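Local structure of metal-dependent hydrolase (Lactobacillus plantarum, 2F6K) at residues 2-12 against 47-57. The protein probably acts as a manganese-dependent amidohydrolase-family decarboxylase, of the kind that removes carbon dioxide from aminocarboxymuconate semialdehyde in tryptophan degradation. Sequence-based numbering, arbitrary orientation.
With MN (manganese (II) ion), chain C.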
# COMPACT_ATOMS: atom_id res chain seq x y z
N SER A 2 45.16 -4.78 -12.19
CA SER A 2 44.14 -5.43 -11.32
C SER A 2 43.02 -4.48 -10.99
O SER A 2 43.19 -3.26 -11.07
CB SER A 2 44.78 -5.89 -10.01
OG SER A 2 45.60 -7.01 -10.25
N LYS A 3 41.88 -5.04 -10.60
CA LYS A 3 40.71 -4.24 -10.26
C LYS A 3 40.39 -4.32 -8.77
O LYS A 3 40.80 -5.26 -8.08
CB LYS A 3 39.50 -4.73 -11.04
CG LYS A 3 39.81 -5.14 -12.46
CD LYS A 3 38.65 -5.89 -13.10
CE LYS A 3 39.03 -6.41 -14.47
NZ LYS A 3 38.07 -7.43 -14.93
N ILE A 4 39.64 -3.33 -8.30
CA ILE A 4 39.16 -3.29 -6.92
C ILE A 4 37.64 -3.34 -7.05
O ILE A 4 37.05 -2.51 -7.74
CB ILE A 4 39.59 -2.00 -6.19
CG1 ILE A 4 41.11 -1.99 -5.98
CG2 ILE A 4 38.88 -1.91 -4.84
CD1 ILE A 4 41.65 -0.69 -5.44
N ASP A 5 37.01 -4.32 -6.40
CA ASP A 5 35.56 -4.51 -6.47
C ASP A 5 34.82 -3.84 -5.31
O ASP A 5 34.96 -4.26 -4.17
CB ASP A 5 35.26 -6.01 -6.45
CG ASP A 5 33.89 -6.35 -6.98
OD1 ASP A 5 32.99 -5.46 -6.94
OD2 ASP A 5 33.70 -7.50 -7.42
N PHE A 6 34.02 -2.81 -5.59
CA PHE A 6 33.32 -2.13 -4.51
C PHE A 6 31.86 -2.54 -4.32
O PHE A 6 31.13 -1.92 -3.54
CB PHE A 6 33.39 -0.62 -4.69
CG PHE A 6 34.09 0.09 -3.57
CD1 PHE A 6 35.36 0.64 -3.76
CD2 PHE A 6 33.50 0.19 -2.32
CE1 PHE A 6 36.02 1.28 -2.72
CE2 PHE A 6 34.16 0.82 -1.26
CZ PHE A 6 35.42 1.37 -1.46
N HIS A 7 31.43 -3.56 -5.05
CA HIS A 7 30.06 -4.05 -4.94
C HIS A 7 30.10 -5.55 -5.16
O HIS A 7 29.92 -6.04 -6.27
CB HIS A 7 29.15 -3.38 -5.97
CG HIS A 7 27.69 -3.69 -5.81
ND1 HIS A 7 26.71 -2.76 -6.04
CD2 HIS A 7 27.05 -4.83 -5.46
CE1 HIS A 7 25.52 -3.31 -5.86
NE2 HIS A 7 25.71 -4.57 -5.50
N THR A 8 30.36 -6.28 -4.08
CA THR A 8 30.44 -7.72 -4.12
C THR A 8 29.89 -8.19 -2.77
O THR A 8 30.06 -7.50 -1.76
CB THR A 8 31.91 -8.16 -4.38
OG1 THR A 8 32.03 -9.58 -4.24
CG2 THR A 8 32.87 -7.45 -3.42
N HIS A 9 29.23 -9.35 -2.74
CA HIS A 9 28.61 -9.80 -1.50
C HIS A 9 29.01 -11.14 -0.87
O HIS A 9 29.63 -11.99 -1.51
CB HIS A 9 27.09 -9.81 -1.67
CG HIS A 9 26.52 -8.52 -2.20
ND1 HIS A 9 26.59 -7.34 -1.50
CD2 HIS A 9 25.84 -8.25 -3.34
CE1 HIS A 9 25.98 -6.38 -2.19
NE2 HIS A 9 25.52 -6.91 -3.31
N TYR A 10 28.60 -11.31 0.38
CA TYR A 10 28.85 -12.54 1.13
C TYR A 10 27.57 -12.87 1.90
O TYR A 10 26.75 -11.99 2.14
CB TYR A 10 30.03 -12.36 2.11
CG TYR A 10 29.81 -11.36 3.23
CD1 TYR A 10 29.80 -11.76 4.56
CD2 TYR A 10 29.64 -10.00 2.95
CE1 TYR A 10 29.62 -10.84 5.60
CE2 TYR A 10 29.46 -9.08 3.98
CZ TYR A 10 29.46 -9.50 5.30
OH TYR A 10 29.29 -8.59 6.31
N LEU A 11 27.39 -14.13 2.27
CA LEU A 11 26.19 -14.53 3.00
C LEU A 11 26.48 -15.37 4.23
O LEU A 11 26.76 -16.56 4.12
CB LEU A 11 25.23 -15.31 2.08
CG LEU A 11 24.51 -14.54 0.96
CD1 LEU A 11 25.46 -14.22 -0.18
CD2 LEU A 11 23.35 -15.36 0.44
N PRO A 12 26.44 -14.76 5.43
CA PRO A 12 26.69 -15.47 6.69
C PRO A 12 25.66 -16.60 6.82
O PRO A 12 24.52 -16.47 6.34
CB PRO A 12 26.48 -14.39 7.75
CG PRO A 12 26.93 -13.15 7.05
CD PRO A 12 26.29 -13.31 5.68
N ASN A 47 39.32 -13.11 -12.68
CA ASN A 47 38.92 -11.86 -13.31
C ASN A 47 39.82 -10.66 -13.01
O ASN A 47 39.40 -9.51 -13.11
CB ASN A 47 37.49 -11.54 -12.93
CG ASN A 47 36.51 -12.51 -13.54
OD1 ASN A 47 36.17 -12.41 -14.73
ND2 ASN A 47 36.06 -13.49 -12.75
N ASP A 48 41.07 -10.95 -12.64
CA ASP A 48 42.05 -9.92 -12.34
C ASP A 48 41.58 -8.89 -11.31
O ASP A 48 41.71 -7.67 -11.50
CB ASP A 48 42.49 -9.23 -13.64
CG ASP A 48 43.77 -8.43 -13.49
OD1 ASP A 48 44.68 -8.89 -12.76
OD2 ASP A 48 43.89 -7.35 -14.11
N ILE A 49 41.01 -9.39 -10.22
CA ILE A 49 40.55 -8.53 -9.14
C ILE A 49 41.50 -8.77 -7.98
O ILE A 49 41.63 -9.90 -7.50
CB ILE A 49 39.12 -8.89 -8.72
CG1 ILE A 49 38.17 -8.65 -9.90
CG2 ILE A 49 38.71 -8.05 -7.52
CD1 ILE A 49 36.73 -9.03 -9.61
N SER A 50 42.19 -7.72 -7.54
CA SER A 50 43.14 -7.87 -6.46
C SER A 50 42.53 -7.57 -5.10
O SER A 50 43.07 -7.97 -4.08
CB SER A 50 44.35 -6.96 -6.66
OG SER A 50 43.97 -5.59 -6.63
N TYR A 51 41.40 -6.87 -5.09
CA TYR A 51 40.79 -6.53 -3.81
C TYR A 51 39.29 -6.33 -3.92
O TYR A 51 38.80 -5.65 -4.83
CB TYR A 51 41.44 -5.25 -3.28
CG TYR A 51 41.19 -4.98 -1.81
CD1 TYR A 51 41.79 -5.76 -0.83
CD2 TYR A 51 40.36 -3.92 -1.41
CE1 TYR A 51 41.59 -5.50 0.52
CE2 TYR A 51 40.15 -3.65 -0.06
CZ TYR A 51 40.77 -4.45 0.90
OH TYR A 51 40.59 -4.19 2.24
N SER A 52 38.55 -6.92 -2.98
CA SER A 52 37.10 -6.81 -2.94
C SER A 52 36.61 -6.24 -1.61
O SER A 52 37.04 -6.69 -0.54
CB SER A 52 36.44 -8.19 -3.13
OG SER A 52 36.73 -8.77 -4.40
N ILE A 53 35.71 -5.26 -1.66
CA ILE A 53 35.17 -4.72 -0.42
C ILE A 53 33.81 -5.38 -0.22
O ILE A 53 32.82 -4.94 -0.79
CB ILE A 53 34.98 -3.19 -0.46
CG1 ILE A 53 36.33 -2.49 -0.55
CG2 ILE A 53 34.25 -2.73 0.81
CD1 ILE A 53 37.02 -2.64 -1.87
N LEU A 54 33.77 -6.42 0.60
CA LEU A 54 32.54 -7.16 0.85
C LEU A 54 31.47 -6.38 1.62
O LEU A 54 31.76 -5.53 2.46
CB LEU A 54 32.87 -8.45 1.60
CG LEU A 54 33.77 -9.43 0.84
CD1 LEU A 54 34.26 -10.49 1.80
CD2 LEU A 54 33.02 -10.07 -0.33
N SER A 55 30.21 -6.69 1.30
CA SER A 55 29.08 -6.06 1.96
C SER A 55 27.89 -7.02 1.94
O SER A 55 27.79 -7.88 1.06
CB SER A 55 28.69 -4.76 1.26
OG SER A 55 28.04 -5.02 0.04
N LEU A 56 26.99 -6.86 2.90
CA LEU A 56 25.80 -7.69 2.98
C LEU A 56 24.78 -7.10 2.02
O LEU A 56 24.54 -5.89 2.01
CB LEU A 56 25.26 -7.68 4.42
CG LEU A 56 24.18 -8.69 4.81
CD1 LEU A 56 24.75 -10.10 4.76
CD2 LEU A 56 23.68 -8.37 6.20
N SER A 57 24.19 -7.96 1.19
CA SER A 57 23.19 -7.53 0.20
C SER A 57 21.80 -7.44 0.83
O SER A 57 21.64 -7.60 2.04
CB SER A 57 23.16 -8.52 -0.97
OG SER A 57 22.23 -8.13 -1.96
MN MN C . 24.18 -5.91 -4.85
O HOH W 1 47.11 -6.85 -13.10
O HOH W 2 34.32 -9.86 -5.65
O HOH W 3 24.66 -10.82 0.91
O HOH W 4 27.84 -5.71 5.74
O HOH W 5 22.88 -7.76 -4.42
O HOH W 6 22.77 -5.45 -6.32
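Ile53 fills the apolar centre: its CG1 lies over one face of the Phe6 ring, a CH-pi contact 4.1 Å from the centroid, and its CD1 packs on Ile4 CG2 at 3.6 Å. That same methyl of Ile4, set anti to its own nitrogen, meets the Tyr51 ring at the edge. Farther along, Ser57 CB sits 3.5 Å from the centroid of the His9 imidazole, squarely over its centre. His9 CG, anti to the carbonyl carbon (chi1 -52°), carries the ring over to strand 49-55, where His9 ND1 donates a hydrogen bond to Ser55 O at 2.9 Å; the oxygen lies in the ring plane, though ND1 comes in above the carbonyl plane. This bond helps fix the ring's rotation and leaves NE2 to bind manganese, as His7 NE2 does too; His154 and Asp266 complete the protein ligands. On the face of Asp5, Thr8 and Ser52, one water joins Asp5 OD2, Thr8 OG1 and Ser52 OG, and Asp5 OD2 also bonds Ser265. The backbones run parallel, with an almost straight bond from Ile53 N to Asp5 O (2.8 Å) and a beta bulge where Lys3 O accepts from Ser50 N and, weakly, Tyr51 N. At the polar edge the extended Lys3 chain passes Asp48 O to put NZ 3.1 Å from Asn47 O; an alanine here would probably leave that carbonyl without its ammonium partner and Asp48 O without the methylenes alongside. These are the first two strands of the amidohydrolase TIM barrel, with His7 and His9 at the C-terminal end of the first, helix 290-306 against Ile4 and Tyr51, helix 37-46 against Ile49, and helix 66-86 against Leu54 and Pro12.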